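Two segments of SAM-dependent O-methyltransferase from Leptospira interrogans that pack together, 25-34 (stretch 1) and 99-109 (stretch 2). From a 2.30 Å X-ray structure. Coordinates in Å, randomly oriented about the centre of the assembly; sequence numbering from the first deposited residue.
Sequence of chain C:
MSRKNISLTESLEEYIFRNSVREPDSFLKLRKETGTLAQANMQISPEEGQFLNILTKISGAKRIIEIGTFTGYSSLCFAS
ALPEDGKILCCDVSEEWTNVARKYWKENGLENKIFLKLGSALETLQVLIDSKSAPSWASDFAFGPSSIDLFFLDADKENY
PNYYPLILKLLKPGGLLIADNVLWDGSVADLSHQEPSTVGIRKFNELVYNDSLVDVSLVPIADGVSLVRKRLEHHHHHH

Stretch 1 25-34: DSFLKLRKET
Stretch 2, residues 99-109: NVARKYWKENG

Two helices of one chain pack almost antiparallel: the N-to-C directions of 25-34 and 99-107 differ by 167°, and their axes approach to 10.3 Å. Register is set by S26 and Y104, whose CA atoms lie 7.2 Å apart, so that moving forward along stretch 1 means moving back along stretch 2. Stretch 1 is helical throughout, with phi from -51° to -65°, psi from -33° to -49°, and i+4 bonds running from K29 N to D25 O (2.9 Å) through T34 N to L30 O (2.8 Å). Stretch 2 holds helical geometry through E107; N108 (-102/5) and G109 (62/35) follow. The positive phi of G109 and its N to K106 O bond of 3.1 Å belong to a Schellman motif that closes the helix. Together the stretches bury 491 Å².

D25 makes no contact; its chi1 is m and its carboxylate leads away. S26 points toward stretch 2 with chi1 t (179°), which lets its hydroxyl serve two partners: S26 OG donates to E107 OE1 at 2.8 Å and accepts from N108 ND2 at 3.0 Å, the latter with an N-H...acceptor angle of 136°. N108 (chi1 -69°, chi2 -80°) also gives ND2 to Y104 O at 2.7 Å, tying this contact to the end of its own helix. The CA-to-CB bond of F27 points away, yet chi1 m (-75°) and chi2 44° bring its ring back, with F27 CE1 3.6 Å from N108 OD1, which lies at the ring edge near its plane. L28 faces away.

K29 points toward stretch 2 and extends through t, t, t before chi4 turns to m (-82°). K29 NZ forms a salt bridge with E107 OE2 at 2.8 Å and a weak hydrogen bond to Y104 OH at 3.5 Å. It also lies 3.7 Å from K103 NZ, a close approach of like charges; a water accepts from K29 NZ at 2.8 Å and weakly from K103 NZ at 3.5 Å.

L30 (t, p) supplies the apolar part of the contact. L30 CB lies 3.7 Å from the centroid of the Y104 ring and only 7° off its normal, a CH-pi contact over the face. L30 CD1 reaches Y104 CD1 at 3.7 Å and V100 CG1 (V100 chi1 t) at 4.0 Å. The Y104 side chain, with chi1 -71° and chi2 91°, is a knob seated among S26, K29, L30 and E33, and has 98 Å² covered.

R31 and K32 make no contact. E33 points toward stretch 2 with chi1 and chi2 t and chi3 -28°. E33 OE1 accepts from Y104 OH at a very short 2.4 Å and forms a salt bridge with K103 NZ at 2.9 Å, K103 being extended in t at all four chi angles. E33 OE2 lies 3.5 Å from V100 CG1. T34 (chi1 m) points sideways, and T34 OG1 donates to L30 O of its own helix at 2.9 Å.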

# COMPACT_ATOMS: atom_id res chain seq x y z
N ASP C 25 -8.43 22.14 -2.87
CA ASP C 25 -9.76 22.61 -3.24
C ASP C 25 -10.13 22.27 -4.67
O ASP C 25 -11.30 22.03 -4.96
CB ASP C 25 -9.86 24.13 -3.03
CG ASP C 25 -9.66 24.54 -1.58
OD1 ASP C 25 -9.74 23.68 -0.68
OD2 ASP C 25 -9.42 25.75 -1.34
N SER C 26 -9.14 22.25 -5.55
CA SER C 26 -9.36 21.87 -6.95
C SER C 26 -9.77 20.40 -7.08
O SER C 26 -10.63 20.08 -7.89
CB SER C 26 -8.11 22.14 -7.79
OG SER C 26 -8.31 21.75 -9.13
N PHE C 27 -9.16 19.52 -6.28
CA PHE C 27 -9.52 18.09 -6.25
C PHE C 27 -10.96 17.89 -5.78
O PHE C 27 -11.72 17.12 -6.37
CB PHE C 27 -8.58 17.31 -5.33
CG PHE C 27 -7.19 17.07 -5.88
CD1 PHE C 27 -6.48 18.08 -6.54
CD2 PHE C 27 -6.57 15.84 -5.68
CE1 PHE C 27 -5.19 17.85 -7.02
CE2 PHE C 27 -5.28 15.60 -6.15
CZ PHE C 27 -4.59 16.61 -6.82
N LEU C 28 -11.32 18.58 -4.70
CA LEU C 28 -12.68 18.56 -4.17
C LEU C 28 -13.67 19.06 -5.21
O LEU C 28 -14.73 18.46 -5.41
CB LEU C 28 -12.78 19.43 -2.91
CG LEU C 28 -14.16 19.71 -2.31
CD1 LEU C 28 -14.85 18.42 -1.89
CD2 LEU C 28 -14.05 20.67 -1.12
N LYS C 29 -13.30 20.15 -5.87
CA LYS C 29 -14.05 20.74 -6.98
C LYS C 29 -14.38 19.68 -8.04
O LYS C 29 -15.53 19.56 -8.46
CB LYS C 29 -13.24 21.90 -7.58
CG LYS C 29 -13.93 22.78 -8.61
CD LYS C 29 -12.95 23.89 -9.03
CE LYS C 29 -13.55 24.85 -10.03
NZ LYS C 29 -13.49 24.33 -11.41
N LEU C 30 -13.37 18.92 -8.45
CA LEU C 30 -13.54 17.83 -9.42
C LEU C 30 -14.54 16.77 -8.96
O LEU C 30 -15.36 16.31 -9.76
CB LEU C 30 -12.19 17.19 -9.79
CG LEU C 30 -12.19 15.89 -10.63
CD1 LEU C 30 -12.99 16.02 -11.95
CD2 LEU C 30 -10.79 15.41 -10.91
N ARG C 31 -14.47 16.38 -7.69
CA ARG C 31 -15.38 15.37 -7.15
C ARG C 31 -16.83 15.85 -7.20
O ARG C 31 -17.73 15.10 -7.60
CB ARG C 31 -14.98 14.97 -5.72
CG ARG C 31 -13.61 14.31 -5.63
CD ARG C 31 -13.46 13.44 -4.38
NE ARG C 31 -13.25 14.22 -3.16
CZ ARG C 31 -14.12 14.31 -2.16
NH1 ARG C 31 -15.27 13.66 -2.22
NH2 ARG C 31 -13.83 15.05 -1.10
N LYS C 32 -17.05 17.10 -6.81
CA LYS C 32 -18.37 17.73 -6.90
C LYS C 32 -18.87 17.78 -8.35
O LYS C 32 -20.02 17.42 -8.62
CB LYS C 32 -18.36 19.14 -6.30
CG LYS C 32 -18.20 19.17 -4.79
CD LYS C 32 -18.21 20.60 -4.26
CE LYS C 32 -18.09 20.61 -2.73
NZ LYS C 32 -17.75 21.96 -2.18
N GLU C 33 -18.00 18.19 -9.28
CA GLU C 33 -18.35 18.23 -10.70
C GLU C 33 -18.72 16.84 -11.23
O GLU C 33 -19.71 16.70 -11.94
CB GLU C 33 -17.23 18.85 -11.53
CG GLU C 33 -17.64 19.12 -12.97
CD GLU C 33 -16.59 19.85 -13.79
OE1 GLU C 33 -15.77 20.61 -13.23
OE2 GLU C 33 -16.60 19.67 -15.02
N THR C 34 -17.93 15.84 -10.86
CA THR C 34 -18.17 14.45 -11.25
C THR C 34 -19.47 13.91 -10.65
O THR C 34 -20.17 13.13 -11.30
CB THR C 34 -16.97 13.54 -10.87
OG1 THR C 34 -15.77 14.05 -11.46
CG2 THR C 34 -17.18 12.11 -11.36
N ASN C 99 -11.75 15.64 -21.37
CA ASN C 99 -11.83 17.10 -21.41
C ASN C 99 -12.04 17.72 -20.03
O ASN C 99 -11.50 18.80 -19.74
CB ASN C 99 -12.90 17.59 -22.40
CG ASN C 99 -12.44 17.51 -23.84
OD1 ASN C 99 -11.25 17.43 -24.12
ND2 ASN C 99 -13.39 17.54 -24.78
N VAL C 100 -12.81 17.04 -19.18
CA VAL C 100 -12.94 17.43 -17.77
C VAL C 100 -11.62 17.18 -17.03
O VAL C 100 -11.14 18.05 -16.31
CB VAL C 100 -14.09 16.68 -17.04
CG1 VAL C 100 -14.25 17.20 -15.58
CG2 VAL C 100 -15.40 16.81 -17.81
N ALA C 101 -11.02 16.01 -17.25
CA ALA C 101 -9.71 15.69 -16.67
C ALA C 101 -8.68 16.79 -16.95
O ALA C 101 -8.09 17.32 -16.02
CB ALA C 101 -9.21 14.34 -17.17
N ARG C 102 -8.50 17.14 -18.23
CA ARG C 102 -7.51 18.16 -18.61
C ARG C 102 -7.80 19.53 -18.00
O ARG C 102 -6.88 20.26 -17.64
CB ARG C 102 -7.38 18.27 -20.13
CG ARG C 102 -6.25 19.22 -20.53
CD ARG C 102 -6.01 19.24 -22.02
NE ARG C 102 -5.46 17.98 -22.53
CZ ARG C 102 -4.21 17.56 -22.35
NH1 ARG C 102 -3.36 18.27 -21.62
NH2 ARG C 102 -3.82 16.41 -22.89
N LYS C 103 -9.08 19.87 -17.89
CA LYS C 103 -9.48 21.06 -17.16
C LYS C 103 -8.80 21.10 -15.78
O LYS C 103 -8.24 22.12 -15.39
CB LYS C 103 -11.00 21.10 -17.01
CG LYS C 103 -11.52 22.25 -16.17
CD LYS C 103 -12.96 22.03 -15.80
CE LYS C 103 -13.42 23.07 -14.82
NZ LYS C 103 -14.89 22.99 -14.59
N TYR C 104 -8.81 19.97 -15.08
CA TYR C 104 -8.22 19.90 -13.73
C TYR C 104 -6.71 19.73 -13.72
O TYR C 104 -6.05 20.27 -12.85
CB TYR C 104 -8.95 18.88 -12.86
CG TYR C 104 -10.32 19.39 -12.50
CD1 TYR C 104 -11.43 19.11 -13.31
CD2 TYR C 104 -10.50 20.21 -11.38
CE1 TYR C 104 -12.69 19.61 -12.99
CE2 TYR C 104 -11.75 20.72 -11.06
CZ TYR C 104 -12.84 20.42 -11.87
OH TYR C 104 -14.09 20.92 -11.55
N TRP C 105 -6.17 19.00 -14.70
CA TRP C 105 -4.72 18.97 -14.90
C TRP C 105 -4.16 20.40 -15.04
O TRP C 105 -3.15 20.75 -14.42
CB TRP C 105 -4.35 18.15 -16.14
CG TRP C 105 -4.80 16.72 -16.14
CD1 TRP C 105 -5.13 15.94 -15.06
CD2 TRP C 105 -4.93 15.87 -17.30
NE1 TRP C 105 -5.47 14.68 -15.47
CE2 TRP C 105 -5.35 14.60 -16.83
CE3 TRP C 105 -4.73 16.06 -18.67
CZ2 TRP C 105 -5.59 13.53 -17.70
CZ3 TRP C 105 -4.97 14.99 -19.54
CH2 TRP C 105 -5.39 13.74 -19.05
N LYS C 106 -4.84 21.21 -15.87
CA LYS C 106 -4.44 22.59 -16.11
C LYS C 106 -4.58 23.45 -14.86
O LYS C 106 -3.68 24.22 -14.53
CB LYS C 106 -5.22 23.21 -17.27
CG LYS C 106 -4.62 24.51 -17.81
CD LYS C 106 -5.39 25.03 -19.02
CE LYS C 106 -5.20 24.16 -20.28
NZ LYS C 106 -3.80 24.20 -20.81
N GLU C 107 -5.71 23.30 -14.16
CA GLU C 107 -5.95 23.99 -12.88
C GLU C 107 -4.82 23.73 -11.88
O GLU C 107 -4.48 24.60 -11.08
CB GLU C 107 -7.27 23.54 -12.25
CG GLU C 107 -8.50 24.29 -12.75
CD GLU C 107 -9.73 24.09 -11.85
OE1 GLU C 107 -9.57 23.72 -10.67
OE2 GLU C 107 -10.86 24.32 -12.34
N ASN C 108 -4.24 22.54 -11.93
CA ASN C 108 -3.23 22.14 -10.98
C ASN C 108 -1.81 22.22 -11.53
O ASN C 108 -0.86 21.82 -10.86
CB ASN C 108 -3.56 20.74 -10.44
CG ASN C 108 -4.80 20.74 -9.57
OD1 ASN C 108 -4.75 21.10 -8.40
ND2 ASN C 108 -5.92 20.34 -10.14
N GLY C 109 -1.68 22.74 -12.76
CA GLY C 109 -0.39 22.96 -13.40
C GLY C 109 0.42 21.70 -13.63
O GLY C 109 1.65 21.73 -13.55
O HOH W 1 -15.61 25.75 -12.59